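Local atomic coordinates of D-aminoacid aminotransferase-like PLP-dependent enzyme (Haemophilus somnus, PDB entry 3CEB), a protein that probably acts as a 4-amino-4-deoxychorismate lyase, a pyridoxal-phosphate-dependent enzyme of the class IV aminotransferase family. Residues F8-I13 with N189-L194. Residues are numbered along the deposited sequence; the frame is centred on the assembly and turned at random.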
loop_
_atom_site.group_PDB
_atom_site.type_symbol
_atom_site.label_atom_id
_atom_site.label_comp_id
_atom_site.label_asym_id
_atom_site.label_seq_id
_atom_site.Cartn_x
_atom_site.Cartn_y
_atom_site.Cartn_z
ATOM N N PHE A 8 3.602 2.202 -9.765
ATOM C CA PHE A 8 2.862 3.399 -9.309
ATOM C C PHE A 8 2.915 3.664 -7.801
ATOM O O PHE A 8 3.393 2.834 -7.020
ATOM C CB PHE A 8 1.418 3.330 -9.749
ATOM C CG PHE A 8 0.604 2.275 -9.058
ATOM C CD1 PHE A 8 0.696 0.967 -9.428
ATOM C CD2 PHE A 8 -0.325 2.620 -8.073
ATOM C CE1 PHE A 8 -0.109 0.001 -8.817
ATOM C CE2 PHE A 8 -1.119 1.657 -7.464
ATOM C CZ PHE A 8 -1.004 0.363 -7.823
ATOM N N GLU A 9 2.446 4.856 -7.440
ATOM C CA GLU A 9 2.340 5.295 -6.053
ATOM C C GLU A 9 0.926 5.867 -5.881
ATOM O O GLU A 9 0.398 6.502 -6.791
ATOM C CB GLU A 9 3.393 6.367 -5.738
ATOM C CG GLU A 9 4.822 5.815 -5.588
ATOM C CD GLU A 9 5.026 4.998 -4.303
ATOM O OE1 GLU A 9 4.353 5.308 -3.302
ATOM O OE2 GLU A 9 5.838 4.032 -4.306
ATOM N N THR A 10 0.295 5.619 -4.745
ATOM C CA THR A 10 -1.016 6.176 -4.468
ATOM C C THR A 10 -0.876 7.071 -3.256
ATOM O O THR A 10 -0.518 6.609 -2.176
ATOM C CB THR A 10 -2.012 5.061 -4.193
ATOM O OG1 THR A 10 -2.021 4.202 -5.325
ATOM C CG2 THR A 10 -3.418 5.571 -3.986
ATOM N N ILE A 11 -1.155 8.352 -3.458
ATOM C CA ILE A 11 -0.993 9.344 -2.434
ATOM C C ILE A 11 -2.316 9.921 -1.986
ATOM O O ILE A 11 -3.203 10.230 -2.784
ATOM C CB ILE A 11 -0.101 10.464 -2.951
ATOM C CG1 ILE A 11 1.286 9.878 -3.321
ATOM C CG2 ILE A 11 -0.037 11.617 -1.924
ATOM C CD1 ILE A 11 2.025 10.677 -4.363
ATOM N N LEU A 12 -2.453 10.046 -0.675
ATOM C CA LEU A 12 -3.659 10.607 -0.083
ATOM C C LEU A 12 -3.488 12.114 0.122
ATOM O O LEU A 12 -2.435 12.577 0.528
ATOM C CB LEU A 12 -3.922 9.916 1.248
ATOM C CG LEU A 12 -5.023 10.427 2.170
ATOM C CD1 LEU A 12 -6.385 10.335 1.511
ATOM C CD2 LEU A 12 -4.985 9.636 3.501
ATOM N N ILE A 13 -4.512 12.860 -0.245
ATOM C CA ILE A 13 -4.660 14.231 0.182
ATOM C C ILE A 13 -5.744 14.176 1.246
ATOM O O ILE A 13 -6.835 13.680 1.013
ATOM C CB ILE A 13 -5.122 15.166 -0.927
ATOM C CG1 ILE A 13 -4.270 14.972 -2.212
ATOM C CG2 ILE A 13 -5.097 16.585 -0.433
ATOM C CD1 ILE A 13 -2.798 15.015 -2.050
ATOM N N ASN A 189 -3.245 1.158 4.352
ATOM C CA ASN A 189 -2.532 1.531 3.151
ATOM C C ASN A 189 -2.578 3.045 3.035
ATOM O O ASN A 189 -3.023 3.729 3.987
ATOM C CB ASN A 189 -3.046 0.815 1.883
ATOM C CG ASN A 189 -4.500 1.140 1.568
ATOM O OD1 ASN A 189 -5.072 2.109 2.080
ATOM N ND2 ASN A 189 -5.088 0.349 0.703
ATOM N N ALA A 190 -2.098 3.576 1.909
ATOM C CA ALA A 190 -2.014 5.051 1.772
ATOM C C ALA A 190 -3.378 5.696 2.066
ATOM O O ALA A 190 -3.434 6.800 2.644
ATOM C CB ALA A 190 -1.493 5.466 0.394
HETATM N N MSE A 191 -4.465 4.993 1.717
HETATM C CA MSE A 191 -5.833 5.558 1.828
HETATM C C MSE A 191 -6.535 5.149 3.110
HETATM O O MSE A 191 -7.633 5.590 3.347
HETATM C CB MSE A 191 -6.723 5.113 0.657
HETATM C CG MSE A 191 -6.156 5.393 -0.729
HETATM SE SE MSE A 191 -5.829 7.281 -1.022
HETATM C CE MSE A 191 -7.607 7.970 -0.791
ATOM N N ASN A 192 -5.914 4.270 3.892
ATOM C CA ASN A 192 -6.496 3.722 5.103
ATOM C C ASN A 192 -5.502 3.708 6.237
ATOM O O ASN A 192 -4.682 2.825 6.371
ATOM C CB ASN A 192 -6.971 2.298 4.904
ATOM C CG ASN A 192 -8.088 2.178 3.919
ATOM O OD1 ASN A 192 -9.243 2.060 4.308
ATOM N ND2 ASN A 192 -7.762 2.200 2.638
ATOM N N GLY A 193 -5.591 4.738 7.052
ATOM C CA GLY A 193 -4.739 4.893 8.188
ATOM C C GLY A 193 -5.273 4.134 9.369
ATOM O O GLY A 193 -6.217 3.342 9.273
ATOM N N LEU A 194 -4.651 4.395 10.499
ATOM C CA LEU A 194 -4.982 3.678 11.695
ATOM C C LEU A 194 -5.948 4.535 12.480
ATOM O O LEU A 194 -6.434 5.584 12.071
ATOM C CB LEU A 194 -3.709 3.380 12.487
ATOM C CG LEU A 194 -3.831 2.624 13.805
ATOM C CD1 LEU A 194 -4.315 1.230 13.555
ATOM C CD2 LEU A 194 -2.490 2.610 14.525
ATOM O OXT LEU A 194 -6.293 4.167 13.575
#
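Leu12 and Met191, a selenomethionine, meet with their side chains at an oblique angle where a type I beta turn from Asn189 to Asn192, following strand 185-188, packs against strand 7-14 of the antiparallel sheet in this D-amino acid aminotransferase-like PLP-enzyme fold. Leu12 holds CG anti to its backbone N (chi1 172°), and its two methyls diverge: CD1 lies 3.5 Å from Met191 CE, while Leu12 CD2 comes to 3.3 Å from Ala190 O. The Met191 chain bends at chi2 and chi3, which brings its end nearer the strand. Met191 SE sits 4.0 Å from Leu12 CB and 4.2 Å from Thr10 CG2, where the Thr10 and Met191 side chains cross at about a right angle. Ala190 directs its methyl at the strand backbone beside Thr10 O, and its own N-H binds the phosphate oxygen OP1 of the lysine-PLP Schiff base (internal aldimine) at position 103, placing the contact at the cofactor site. Within the turn, Asn189 OD1 accepts from Met191 N, forming an Asx turn, and from Asn192 ND2. The two donors approach from opposite faces of the Asn189 carboxamide, and the Asn192 ND2 bond is the shorter and straighter, 2.7 Å to Asn189 OD1 with an N-H...O angle of 167°.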